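Local coordinates for protein nucleoporin nup120 (Schizosaccharomyces pombe, PDB 4GQ2) that serves as a structural component of the nuclear pore complex, whose nucleoporins can also dock transiently associated nuclear transport factors, at residues Y215-K220 / D256-V261; T289-H292 / S296-A299; L300-N305 / S309-K314; S336-D339 / P344-L347; I366-N371 / V375-N380. All coordinates share one frame; numbering follows the deposited sequence.

In the fold
All five contacts lie in the beta-propeller domain, in blades that follow one another along the chain. Contacts 2, 3 and 5 are buried beta hairpins held by backbone bonds; contacts 2 and 3 share strand 297-302, and contact 5 joins strands 361-370 and 373-382 of the next blade. Contact 1 is a small surface meeting of a lysine with an aromatic ring, and contact 4, partly buried, sets a proline and an aspartate against a tryptophan. Side chains link them: Leu259 of contact 1 packs on contact 3, and Phe310 of contact 3 on Ile366 of contact 5. Contacts 4 and 5 have centres about 8 Å apart, on neighbouring strands.

Contact 1: Y215-K220 / D256-V261; sequences YLFSLK and DYKLKV
Lys258 and Phe217 are the two residues that meet here, the methylene CE of the lysine lying over one face of the phenyl ring. Along 256-261, Asp256 comes first. It does not reach the loop 215-220, but it helps hold the residue that does: its OD2 takes a salt bridge from Lys258 NZ at 3.2 Å, the ammonium standing above the carboxylate plane, 69° out of it. OD1 of the same carboxylate is bonded to Ser254 OG. Tyr257 carries the chain round the tight turn between strands 249-254 and 258-263. Lys258 then opens its strand. Its side chain bends at the second torsion (chi2 95°), which swings CE across the ring. CE stands 4.2 Å from the centroid of the Phe217 ring and 14° off its normal, a CH-pi contact, with Phe217 CE2 its nearest atom at 4.1 Å. NZ sits farther out over the same ring, 4.8 Å from the Phe217 centroid, as a cation-pi partner. A second salt bridge, to Glu274, gives the ammonium two carboxylate partners, which probably favours its charged form. Past Lys258 the segment turns to the sheet: Leu259 and Lys260 bond through their backbones to Ile273 and Met252 on the two flanking strands, and Leu259 packs on Val326 of the following blade. The loop that brings Phe217 runs from strand 204-210 to strand 238-244 and is held to the outermost strand 268-274 through Ser218 and Thr272, an inter-blade connection lying against the edge of a four-stranded antiparallel blade of the beta-propeller.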
# COMPACT_ATOMS: atom_id res chain seq x y z
N TYR A 215 -31.39 -46.29 -28.87
CA TYR A 215 -32.10 -47.15 -29.83
C TYR A 215 -32.27 -46.48 -31.20
O TYR A 215 -31.88 -47.04 -32.23
CB TYR A 215 -33.47 -47.56 -29.27
CG TYR A 215 -33.51 -48.91 -28.59
CD1 TYR A 215 -32.47 -49.35 -27.76
CD2 TYR A 215 -34.61 -49.76 -28.76
CE1 TYR A 215 -32.52 -50.59 -27.14
CE2 TYR A 215 -34.67 -51.00 -28.15
CZ TYR A 215 -33.63 -51.41 -27.34
OH TYR A 215 -33.68 -52.64 -26.73
N LEU A 216 -32.84 -45.28 -31.19
CA LEU A 216 -33.02 -44.48 -32.40
C LEU A 216 -32.47 -43.07 -32.18
O LEU A 216 -32.38 -42.60 -31.05
CB LEU A 216 -34.51 -44.37 -32.74
CG LEU A 216 -35.32 -45.62 -33.11
CD1 LEU A 216 -36.80 -45.28 -33.12
CD2 LEU A 216 -34.89 -46.19 -34.46
N PHE A 217 -32.10 -42.41 -33.27
CA PHE A 217 -31.78 -40.99 -33.22
C PHE A 217 -32.58 -40.15 -34.20
O PHE A 217 -32.81 -40.56 -35.35
CB PHE A 217 -30.26 -40.71 -33.32
CG PHE A 217 -29.60 -41.24 -34.56
CD1 PHE A 217 -29.55 -40.48 -35.73
CD2 PHE A 217 -28.96 -42.48 -34.55
CE1 PHE A 217 -28.91 -40.96 -36.87
CE2 PHE A 217 -28.31 -42.96 -35.68
CZ PHE A 217 -28.29 -42.20 -36.84
N SER A 218 -33.01 -38.98 -33.75
CA SER A 218 -33.74 -38.04 -34.59
C SER A 218 -32.79 -37.16 -35.42
O SER A 218 -31.59 -37.08 -35.14
CB SER A 218 -34.70 -37.20 -33.75
OG SER A 218 -34.02 -36.60 -32.66
N LEU A 219 -33.36 -36.50 -36.43
CA LEU A 219 -32.61 -35.73 -37.41
C LEU A 219 -33.53 -34.72 -38.12
O LEU A 219 -34.76 -34.84 -38.05
CB LEU A 219 -31.97 -36.68 -38.44
CG LEU A 219 -30.81 -36.24 -39.33
CD1 LEU A 219 -29.54 -35.99 -38.53
CD2 LEU A 219 -30.56 -37.29 -40.41
N LYS A 220 -32.93 -33.72 -38.77
CA LYS A 220 -33.63 -32.67 -39.53
C LYS A 220 -34.70 -31.96 -38.70
O LYS A 220 -34.45 -30.91 -38.10
CB LYS A 220 -34.23 -33.23 -40.83
CG LYS A 220 -34.25 -32.26 -42.01
CD LYS A 220 -35.47 -31.34 -42.00
CE LYS A 220 -35.36 -30.23 -43.04
NZ LYS A 220 -35.62 -30.72 -44.43
N ASP A 256 -18.81 -39.10 -32.14
CA ASP A 256 -19.49 -38.98 -33.43
C ASP A 256 -20.71 -38.03 -33.39
O ASP A 256 -21.76 -38.32 -33.97
CB ASP A 256 -19.82 -40.36 -34.04
CG ASP A 256 -20.92 -41.11 -33.29
OD1 ASP A 256 -21.31 -40.72 -32.16
OD2 ASP A 256 -21.41 -42.12 -33.84
N TYR A 257 -20.54 -36.90 -32.71
CA TYR A 257 -21.48 -35.77 -32.76
C TYR A 257 -22.96 -36.12 -32.55
O TYR A 257 -23.83 -35.65 -33.28
CB TYR A 257 -21.25 -34.91 -34.02
CG TYR A 257 -20.38 -35.57 -35.07
CD1 TYR A 257 -18.99 -35.46 -35.02
CD2 TYR A 257 -20.95 -36.32 -36.11
CE1 TYR A 257 -18.18 -36.08 -35.97
CE2 TYR A 257 -20.15 -36.94 -37.06
CZ TYR A 257 -18.77 -36.81 -36.99
OH TYR A 257 -17.98 -37.42 -37.93
N LYS A 258 -23.22 -36.94 -31.54
CA LYS A 258 -24.58 -37.23 -31.10
C LYS A 258 -24.91 -36.57 -29.76
O LYS A 258 -24.20 -36.75 -28.77
CB LYS A 258 -24.81 -38.74 -30.99
CG LYS A 258 -25.47 -39.39 -32.20
CD LYS A 258 -24.44 -39.98 -33.16
CE LYS A 258 -25.12 -40.88 -34.18
NZ LYS A 258 -24.17 -41.30 -35.25
N LEU A 259 -25.99 -35.80 -29.73
CA LEU A 259 -26.48 -35.18 -28.50
C LEU A 259 -27.47 -36.11 -27.81
O LEU A 259 -28.59 -36.30 -28.27
CB LEU A 259 -27.11 -33.81 -28.80
CG LEU A 259 -27.49 -32.88 -27.64
CD1 LEU A 259 -26.31 -32.57 -26.72
CD2 LEU A 259 -28.10 -31.59 -28.16
N LYS A 260 -27.03 -36.70 -26.69
CA LYS A 260 -27.79 -37.73 -25.99
C LYS A 260 -28.29 -37.27 -24.63
O LYS A 260 -27.59 -36.58 -23.89
CB LYS A 260 -26.93 -38.99 -25.80
CG LYS A 260 -26.08 -39.37 -27.00
CD LYS A 260 -25.44 -40.73 -26.83
CE LYS A 260 -24.67 -41.11 -28.09
NZ LYS A 260 -24.14 -42.51 -28.05
N VAL A 261 -29.51 -37.68 -24.30
CA VAL A 261 -30.08 -37.46 -22.98
C VAL A 261 -30.19 -38.80 -22.25
O VAL A 261 -30.92 -39.69 -22.68
CB VAL A 261 -31.48 -36.82 -23.05
CG1 VAL A 261 -31.95 -36.40 -21.67
CG2 VAL A 261 -31.46 -35.63 -23.99

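Contact 2: T289-H292 / S296-A299; sequences TSDH and SFIA
Thr289 and Ala299 form the tight end of this contact, two backbone bonds closing a ring between them: Ala299 N to Thr289 O at 2.8 Å, and Thr289 N to Ala299 O at 3.1 Å. On the same face of the sheet the methyl CG2 of Thr289 lies 3.9 Å from Ala299 CB, and both side chains touch Phe350 of strand 346-354. Toward the turn the backbone pairing slackens, since Asp291 N reaches Phe297 O only at a weak 3.4 Å, and a side chain takes over. With CG set between its own N and carbonyl carbon (chi1 65°), the carboxylate of Asp291 folds back across the hairpin, and OD1 accepts Phe297 N at 3.0 Å. This is the first hairpin of a four-stranded propeller blade, strands 288-290 and 297-302, with the aspartate, the first residue beyond strand 288-290, bridging the turn end. The same OD1 lies at the edge of the Phe297 ring, near its plane and 3.2 Å from Phe297 CB, while the carboxylate plane is turned 67° from the ring. OD2 is bonded to Ser354 OG, which fixes the second oxygen of this buried group; Phe297 in turn meets Phe362 edge-to-face. The opposite face is looser. Ser290 and Ile298 form a non-hydrogen-bonded pair there, yet their side chains do not touch: Ser290 CB stays near Phe297 O at 3.4 Å, and Ile298 CG2 lies near Thr289 O. Ser290, partly exposed, leans instead on Ile242 and Leu244 of the preceding blade.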
# COMPACT_ATOMS: atom_id res chain seq x y z
N THR A 289 -22.78 -26.72 -22.04
CA THR A 289 -23.09 -26.11 -20.74
C THR A 289 -24.60 -25.85 -20.60
O THR A 289 -25.30 -25.70 -21.60
CB THR A 289 -22.30 -24.81 -20.49
OG1 THR A 289 -22.26 -24.54 -19.08
CG2 THR A 289 -22.93 -23.62 -21.22
N SER A 290 -25.08 -25.80 -19.37
CA SER A 290 -26.49 -25.50 -19.11
C SER A 290 -26.63 -24.23 -18.28
O SER A 290 -25.70 -23.84 -17.58
CB SER A 290 -27.17 -26.68 -18.41
OG SER A 290 -26.90 -26.69 -17.02
N ASP A 291 -27.79 -23.59 -18.37
CA ASP A 291 -28.04 -22.37 -17.62
C ASP A 291 -28.30 -22.68 -16.15
O ASP A 291 -28.88 -23.72 -15.82
CB ASP A 291 -29.16 -21.52 -18.23
CG ASP A 291 -30.50 -22.21 -18.19
OD1 ASP A 291 -30.61 -23.34 -18.71
OD2 ASP A 291 -31.45 -21.61 -17.65
N HIS A 292 -27.85 -21.78 -15.28
CA HIS A 292 -27.80 -22.03 -13.84
C HIS A 292 -29.12 -21.81 -13.14
O HIS A 292 -29.34 -22.31 -12.04
CB HIS A 292 -26.72 -21.17 -13.19
CG HIS A 292 -25.34 -21.41 -13.75
ND1 HIS A 292 -24.42 -22.17 -13.12
CD2 HIS A 292 -24.73 -20.96 -14.92
CE1 HIS A 292 -23.29 -22.21 -13.84
NE2 HIS A 292 -23.48 -21.47 -14.95
N SER A 296 -32.64 -26.32 -17.94
CA SER A 296 -33.66 -26.56 -18.95
C SER A 296 -33.15 -26.15 -20.33
O SER A 296 -33.66 -26.62 -21.35
CB SER A 296 -34.94 -25.79 -18.60
OG SER A 296 -36.02 -26.14 -19.45
N PHE A 297 -32.15 -25.28 -20.36
CA PHE A 297 -31.52 -24.86 -21.61
C PHE A 297 -30.09 -25.36 -21.69
O PHE A 297 -29.42 -25.53 -20.67
CB PHE A 297 -31.56 -23.34 -21.76
CG PHE A 297 -32.94 -22.77 -21.80
CD1 PHE A 297 -33.61 -22.63 -23.01
CD2 PHE A 297 -33.57 -22.36 -20.63
CE1 PHE A 297 -34.89 -22.09 -23.05
CE2 PHE A 297 -34.85 -21.82 -20.66
CZ PHE A 297 -35.51 -21.69 -21.87
N ILE A 298 -29.63 -25.58 -22.91
CA ILE A 298 -28.32 -26.16 -23.17
C ILE A 298 -27.66 -25.39 -24.29
O ILE A 298 -28.24 -25.21 -25.36
CB ILE A 298 -28.45 -27.64 -23.59
CG1 ILE A 298 -28.83 -28.50 -22.38
CG2 ILE A 298 -27.15 -28.16 -24.19
CD1 ILE A 298 -29.62 -29.74 -22.74
N ALA A 299 -26.44 -24.93 -24.04
CA ALA A 299 -25.62 -24.33 -25.08
C ALA A 299 -24.64 -25.37 -25.60
O ALA A 299 -24.10 -26.18 -24.84
CB ALA A 299 -24.88 -23.11 -24.55

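Contact 3: L300-N305 / S309-K314; sequences LYYPDN and SFSIYK
Leu300 and Ser311 exchange two backbone hydrogen bonds, Ser311 N to Leu300 O at 2.7 Å and Leu300 N to Ser311 O at 2.8 Å. Two residues on, the pattern repeats between Tyr302 N and Ser309 O at 2.9 Å and between Ser309 N and Tyr302 O at 3.0 Å. Beyond the backbone, the hydroxyls of Tyr302 and Tyr313 come within 3.3 Å, OH to OH, a weak bond in which either may donate; the two side chains cross at about a right angle. Ser311 OG has its main partner in Lys330 O, and it also sits 3.3 Å from Tyr302 CE1, both on the face that also carries Leu300, whose CD2 presses against Tyr313 CE1 at 3.5 Å. On the other face are Tyr301 and Phe310, the non-hydrogen-bonded pair between the two bonded ones. Tyr301 extends from the strand with CG opposite its backbone N (chi1 180°), which carries CD1 over a face of the Phe310 ring, toward the rim and 3.4 Å from Phe310 CZ. The rings themselves are neither stacked nor perpendicular, their planes lying 40° apart. Tyr301 OH is tied to His307 O in the hairpin's own loop. The hairpin occupies the middle of its blade: strand 288-290 pairs with 297-302 on one side, strand 324-328 with 309-317 on the other. The Tyr301 and Phe310 face packs on strands 346-354 and 361-370 of the following blade, and the Tyr302 and Tyr313 face meets Leu275.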
# COMPACT_ATOMS: atom_id res chain seq x y z
N LEU A 300 -24.43 -25.36 -26.91
CA LEU A 300 -23.61 -26.35 -27.59
C LEU A 300 -22.71 -25.68 -28.62
O LEU A 300 -23.16 -24.78 -29.34
CB LEU A 300 -24.49 -27.44 -28.22
CG LEU A 300 -23.99 -28.31 -29.38
CD1 LEU A 300 -22.81 -29.19 -28.98
CD2 LEU A 300 -25.13 -29.16 -29.93
N TYR A 301 -21.46 -26.12 -28.67
CA TYR A 301 -20.43 -25.51 -29.51
C TYR A 301 -20.09 -26.34 -30.74
O TYR A 301 -19.94 -27.56 -30.64
CB TYR A 301 -19.16 -25.27 -28.70
CG TYR A 301 -18.02 -24.65 -29.48
CD1 TYR A 301 -18.17 -23.39 -30.06
CD2 TYR A 301 -16.79 -25.30 -29.62
CE1 TYR A 301 -17.13 -22.80 -30.76
CE2 TYR A 301 -15.74 -24.71 -30.31
CZ TYR A 301 -15.92 -23.46 -30.88
OH TYR A 301 -14.90 -22.87 -31.58
N TYR A 302 -19.97 -25.66 -31.88
CA TYR A 302 -19.57 -26.27 -33.14
C TYR A 302 -18.29 -25.62 -33.64
O TYR A 302 -18.29 -24.43 -33.98
CB TYR A 302 -20.65 -26.05 -34.21
CG TYR A 302 -21.93 -26.83 -34.06
CD1 TYR A 302 -22.95 -26.37 -33.23
CD2 TYR A 302 -22.14 -28.01 -34.77
CE1 TYR A 302 -24.14 -27.07 -33.10
CE2 TYR A 302 -23.33 -28.72 -34.65
CZ TYR A 302 -24.32 -28.24 -33.81
OH TYR A 302 -25.51 -28.93 -33.68
N PRO A 303 -17.19 -26.38 -33.67
CA PRO A 303 -15.95 -25.89 -34.28
C PRO A 303 -16.10 -25.58 -35.77
O PRO A 303 -16.90 -26.23 -36.45
CB PRO A 303 -14.96 -27.04 -34.07
CG PRO A 303 -15.49 -27.77 -32.88
CD PRO A 303 -16.99 -27.67 -32.98
N ASP A 304 -15.35 -24.59 -36.25
CA ASP A 304 -15.36 -24.17 -37.65
C ASP A 304 -13.94 -24.04 -38.15
O ASP A 304 -13.00 -24.50 -37.50
CB ASP A 304 -15.98 -22.77 -37.78
CG ASP A 304 -17.49 -22.79 -37.83
OD1 ASP A 304 -18.10 -23.86 -37.65
OD2 ASP A 304 -18.06 -21.70 -38.03
N ASN A 305 -13.81 -23.39 -39.30
CA ASN A 305 -12.53 -22.89 -39.77
C ASN A 305 -12.21 -21.56 -39.09
O ASN A 305 -11.04 -21.21 -38.92
CB ASN A 305 -12.55 -22.72 -41.29
CG ASN A 305 -12.76 -24.03 -42.02
OD1 ASN A 305 -13.81 -24.26 -42.62
ND2 ASN A 305 -11.76 -24.91 -41.96
N SER A 309 -19.43 -21.69 -33.94
CA SER A 309 -20.75 -21.13 -33.69
C SER A 309 -21.38 -21.87 -32.51
O SER A 309 -20.84 -22.87 -32.04
CB SER A 309 -21.64 -21.24 -34.93
OG SER A 309 -21.75 -22.59 -35.38
N PHE A 310 -22.52 -21.37 -32.04
CA PHE A 310 -23.16 -21.93 -30.86
C PHE A 310 -24.64 -22.21 -31.08
O PHE A 310 -25.32 -21.48 -31.81
CB PHE A 310 -22.99 -20.99 -29.66
CG PHE A 310 -21.58 -20.87 -29.16
CD1 PHE A 310 -20.71 -19.92 -29.69
CD2 PHE A 310 -21.12 -21.70 -28.14
CE1 PHE A 310 -19.41 -19.81 -29.22
CE2 PHE A 310 -19.83 -21.59 -27.66
CZ PHE A 310 -18.97 -20.64 -28.20
N SER A 311 -25.14 -23.28 -30.45
CA SER A 311 -26.56 -23.62 -30.49
C SER A 311 -27.17 -23.60 -29.10
O SER A 311 -26.49 -23.86 -28.11
CB SER A 311 -26.76 -24.99 -31.12
OG SER A 311 -26.56 -24.95 -32.52
N ILE A 312 -28.46 -23.29 -29.03
CA ILE A 312 -29.24 -23.44 -27.80
C ILE A 312 -30.38 -24.43 -28.02
O ILE A 312 -31.03 -24.41 -29.07
CB ILE A 312 -29.76 -22.08 -27.26
CG1 ILE A 312 -28.58 -21.23 -26.73
CG2 ILE A 312 -30.80 -22.29 -26.17
CD1 ILE A 312 -28.96 -19.84 -26.26
N TYR A 313 -30.61 -25.30 -27.04
CA TYR A 313 -31.67 -26.29 -27.09
C TYR A 313 -32.53 -26.21 -25.84
O TYR A 313 -32.03 -25.97 -24.74
CB TYR A 313 -31.09 -27.70 -27.19
CG TYR A 313 -30.38 -28.01 -28.49
CD1 TYR A 313 -29.07 -27.60 -28.70
CD2 TYR A 313 -31.01 -28.75 -29.50
CE1 TYR A 313 -28.41 -27.89 -29.88
CE2 TYR A 313 -30.35 -29.05 -30.68
CZ TYR A 313 -29.05 -28.62 -30.86
OH TYR A 313 -28.37 -28.90 -32.03
N LYS A 314 -33.83 -26.42 -26.01
CA LYS A 314 -34.77 -26.52 -24.90
C LYS A 314 -34.98 -27.99 -24.56
O LYS A 314 -35.17 -28.82 -25.45
CB LYS A 314 -36.10 -25.86 -25.25
CG LYS A 314 -37.18 -25.93 -24.18
CD LYS A 314 -37.06 -24.80 -23.16
CE LYS A 314 -37.94 -25.03 -21.94
NZ LYS A 314 -39.39 -24.81 -22.20

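Contact 4: S336-D339 / P344-L347; sequences SLPD and PWML
The indole of Trp345 is approached by Pro338 over one face and by Asp339 at the edge. Pro338 CB stands above the five-membered ring, 3.6 Å from its centroid and 13° off the normal, a CH-pi contact; the nearest single atom is Trp345 CD1, 3.5 Å from Pro338 CB. The proline thus presents a ring methylene to the pyrrole half of the indole. At the edge, Asp339 OD1 lies near the indole plane, 3.4 Å from Trp345 CZ2. The carboxylate is turned 69° from the indole, so OD1 alone lies near the plane, while Asp339 OD2 stands out of it on the side that Pro338 covers, still 3.5 Å from Trp345 CZ2. The two side chains cross at about a right angle. NE1 of Trp345 is 3.6 Å from Asp339 OD1, and this approach is not a hydrogen bond; the edge contact is mainly to ring carbon. With CG beside its backbone N (chi1 -78°), Trp345 aims its ring from just before strand 346-354 back at the loop that leads into it. The loop 336-339 follows strand 324-328, and the chain passes through it into strand 346-354, the first strand of the next propeller blade. Here the indole also lies against Trp368 and Val375 of the two following strands and against His307 in the loop of the preceding blade, while Met346 pairs through its backbone with Lys369 of strand 361-370.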
# COMPACT_ATOMS: atom_id res chain seq x y z
N SER A 336 -17.72 -12.78 -32.52
CA SER A 336 -17.00 -11.71 -33.19
C SER A 336 -15.57 -12.16 -33.44
O SER A 336 -15.15 -13.22 -32.95
CB SER A 336 -17.01 -10.46 -32.32
OG SER A 336 -18.11 -10.47 -31.44
N LEU A 337 -14.82 -11.38 -34.21
CA LEU A 337 -13.42 -11.67 -34.47
C LEU A 337 -12.55 -11.40 -33.23
O LEU A 337 -12.58 -10.30 -32.68
CB LEU A 337 -12.92 -10.87 -35.68
CG LEU A 337 -12.96 -9.33 -35.67
CD1 LEU A 337 -11.83 -8.75 -36.50
CD2 LEU A 337 -14.31 -8.78 -36.12
N PRO A 338 -11.82 -12.43 -32.74
CA PRO A 338 -10.67 -12.12 -31.92
C PRO A 338 -9.59 -11.43 -32.76
O PRO A 338 -9.55 -11.62 -33.98
CB PRO A 338 -10.20 -13.49 -31.43
CG PRO A 338 -11.47 -14.26 -31.32
CD PRO A 338 -12.25 -13.83 -32.54
N ASP A 339 -8.74 -10.66 -32.10
CA ASP A 339 -7.84 -9.69 -32.74
C ASP A 339 -7.02 -10.16 -33.96
O ASP A 339 -7.45 -9.98 -35.10
CB ASP A 339 -6.93 -9.08 -31.68
CG ASP A 339 -6.49 -10.09 -30.66
OD1 ASP A 339 -5.60 -10.91 -30.98
OD2 ASP A 339 -7.05 -10.07 -29.54
N PRO A 344 -3.43 -18.54 -33.79
CA PRO A 344 -4.68 -19.25 -33.53
C PRO A 344 -5.34 -18.90 -32.19
O PRO A 344 -4.65 -18.50 -31.25
CB PRO A 344 -4.25 -20.72 -33.54
CG PRO A 344 -2.83 -20.70 -33.09
CD PRO A 344 -2.25 -19.36 -33.48
N TRP A 345 -6.66 -19.06 -32.13
CA TRP A 345 -7.43 -18.89 -30.90
C TRP A 345 -8.27 -20.11 -30.65
O TRP A 345 -8.93 -20.62 -31.57
CB TRP A 345 -8.35 -17.68 -31.00
CG TRP A 345 -7.70 -16.33 -30.80
CD1 TRP A 345 -7.27 -15.44 -31.79
CD2 TRP A 345 -7.41 -15.66 -29.53
NE1 TRP A 345 -6.75 -14.31 -31.23
CE2 TRP A 345 -6.79 -14.37 -29.88
CE3 TRP A 345 -7.58 -15.98 -28.18
CZ2 TRP A 345 -6.38 -13.46 -28.91
CZ3 TRP A 345 -7.15 -15.05 -27.21
CH2 TRP A 345 -6.56 -13.83 -27.57
N MET A 346 -8.26 -20.59 -29.41
CA MET A 346 -9.04 -21.77 -29.02
C MET A 346 -10.08 -21.43 -27.96
O MET A 346 -9.85 -20.60 -27.08
CB MET A 346 -8.14 -22.88 -28.49
CG MET A 346 -7.30 -23.58 -29.55
SD MET A 346 -6.55 -25.09 -28.91
CE MET A 346 -5.28 -25.37 -30.15
N LEU A 347 -11.23 -22.09 -28.05
CA LEU A 347 -12.23 -22.01 -27.01
C LEU A 347 -11.67 -22.63 -25.74
O LEU A 347 -11.18 -23.76 -25.77
CB LEU A 347 -13.51 -22.74 -27.43
CG LEU A 347 -14.67 -22.68 -26.44
CD1 LEU A 347 -15.06 -21.23 -26.21
CD2 LEU A 347 -15.87 -23.48 -26.92

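Contact 5: I366-N371 / V375-N380; sequences IAWKSN and VIQKCN
This is the antiparallel hairpin of strands 361-370 and 373-382, in the middle of a propeller blade, where Trp368 faces Val375 and Ile366 faces Gln377. Both pairs are hydrogen-bonded twice: Trp368 N to Val375 O at 2.7 Å, Val375 N to Trp368 O at 3.0 Å, Ile366 N to Gln377 O at 2.8 Å, and Gln377 N to Ile366 O at 2.8 Å. Across the strands, on the face these four share, the Trp368 indole edge reaches Gln377. NE1 gives a weak, bent bond to OE1 at 3.1 Å (143° at the hydrogen), the amide plane turned 68° from the indole. Gln377 gets there because its chain runs extended beyond CG, and its NE2 has a weak bond of its own to Ser336 O. Ile366 CG2 lies over one face of the Trp368 ring, toward the rim. On the other face the cross-strand contact is slighter, Ala367 CB lying 4.4 Å from Ile376 CG1. On the outer flanks, strand 346-354 pairs with 361-370 through Ala367, and strand 390-395 runs beside 373-382, with strand 3-11 beyond it.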
# COMPACT_ATOMS: atom_id res chain seq x y z
N ILE A 366 -18.16 -16.26 -23.09
CA ILE A 366 -17.20 -17.13 -23.76
C ILE A 366 -15.78 -16.68 -23.45
O ILE A 366 -15.48 -15.49 -23.53
CB ILE A 366 -17.39 -17.09 -25.29
CG1 ILE A 366 -18.88 -17.12 -25.67
CG2 ILE A 366 -16.62 -18.22 -25.95
CD1 ILE A 366 -19.16 -16.78 -27.12
N ALA A 367 -14.91 -17.64 -23.13
CA ALA A 367 -13.48 -17.38 -22.90
C ALA A 367 -12.62 -17.98 -24.00
O ALA A 367 -12.72 -19.18 -24.31
CB ALA A 367 -13.05 -17.92 -21.54
N TRP A 368 -11.76 -17.15 -24.58
CA TRP A 368 -10.86 -17.56 -25.65
C TRP A 368 -9.44 -17.56 -25.21
O TRP A 368 -9.02 -16.71 -24.43
CB TRP A 368 -11.04 -16.65 -26.87
CG TRP A 368 -12.43 -16.75 -27.44
CD1 TRP A 368 -13.50 -15.90 -27.20
CD2 TRP A 368 -12.95 -17.79 -28.33
NE1 TRP A 368 -14.62 -16.33 -27.88
CE2 TRP A 368 -14.36 -17.46 -28.57
CE3 TRP A 368 -12.40 -18.92 -28.94
CZ2 TRP A 368 -15.17 -18.23 -29.39
CZ3 TRP A 368 -13.23 -19.70 -29.76
CH2 TRP A 368 -14.58 -19.36 -29.98
N LYS A 369 -8.68 -18.52 -25.73
CA LYS A 369 -7.32 -18.79 -25.28
C LYS A 369 -6.36 -18.78 -26.46
O LYS A 369 -6.70 -19.25 -27.55
CB LYS A 369 -7.30 -20.15 -24.59
CG LYS A 369 -5.94 -20.66 -24.12
CD LYS A 369 -6.10 -22.03 -23.47
CE LYS A 369 -4.89 -22.38 -22.62
NZ LYS A 369 -5.26 -23.25 -21.45
N SER A 370 -5.18 -18.22 -26.25
CA SER A 370 -4.09 -18.30 -27.21
C SER A 370 -2.78 -18.26 -26.44
O SER A 370 -2.24 -17.19 -26.17
CB SER A 370 -4.15 -17.16 -28.22
OG SER A 370 -3.21 -17.36 -29.26
N ASN A 371 -2.27 -19.45 -26.11
CA ASN A 371 -1.14 -19.58 -25.20
C ASN A 371 -1.53 -18.79 -23.94
O ASN A 371 -2.56 -19.06 -23.35
CB ASN A 371 0.16 -19.05 -25.84
CG ASN A 371 0.61 -19.89 -27.02
OD1 ASN A 371 0.64 -21.12 -26.94
ND2 ASN A 371 0.98 -19.23 -28.11
N VAL A 375 -9.15 -13.70 -24.31
CA VAL A 375 -10.26 -12.78 -24.59
C VAL A 375 -11.57 -13.32 -24.02
O VAL A 375 -11.88 -14.50 -24.16
CB VAL A 375 -10.43 -12.49 -26.10
CG1 VAL A 375 -11.62 -11.56 -26.34
CG2 VAL A 375 -9.17 -11.86 -26.68
N ILE A 376 -12.32 -12.44 -23.37
CA ILE A 376 -13.65 -12.78 -22.89
C ILE A 376 -14.70 -12.03 -23.70
O ILE A 376 -14.56 -10.82 -23.94
CB ILE A 376 -13.81 -12.53 -21.37
CG1 ILE A 376 -13.18 -13.66 -20.55
CG2 ILE A 376 -15.27 -12.45 -20.97
CD1 ILE A 376 -11.67 -13.61 -20.45
N GLN A 377 -15.73 -12.75 -24.14
CA GLN A 377 -16.84 -12.16 -24.87
C GLN A 377 -18.17 -12.44 -24.18
O GLN A 377 -18.40 -13.54 -23.68
CB GLN A 377 -16.92 -12.74 -26.28
CG GLN A 377 -15.71 -12.51 -27.17
CD GLN A 377 -15.86 -13.20 -28.52
OE1 GLN A 377 -16.65 -14.14 -28.66
NE2 GLN A 377 -15.10 -12.75 -29.51
N LYS A 378 -19.05 -11.43 -24.17
CA LYS A 378 -20.44 -11.61 -23.78
C LYS A 378 -21.36 -11.42 -24.99
O LYS A 378 -21.10 -10.57 -25.85
CB LYS A 378 -20.84 -10.62 -22.69
CG LYS A 378 -20.50 -11.04 -21.28
CD LYS A 378 -21.02 -10.02 -20.28
CE LYS A 378 -20.73 -10.47 -18.85
NZ LYS A 378 -21.09 -9.43 -17.84
N CYS A 379 -22.43 -12.21 -25.05
CA CYS A 379 -23.48 -12.03 -26.04
C CYS A 379 -24.84 -11.96 -25.39
O CYS A 379 -25.27 -12.91 -24.72
CB CYS A 379 -23.47 -13.15 -27.08
SG CYS A 379 -24.99 -13.26 -28.07
N ASN A 380 -25.52 -10.84 -25.59
CA ASN A 380 -26.93 -10.71 -25.26
C ASN A 380 -27.77 -11.15 -26.44
O ASN A 380 -27.87 -10.45 -27.45
CB ASN A 380 -27.28 -9.28 -24.84
CG ASN A 380 -27.47 -9.14 -23.34
OD1 ASN A 380 -26.76 -8.38 -22.68
ND2 ASN A 380 -28.45 -9.86 -22.80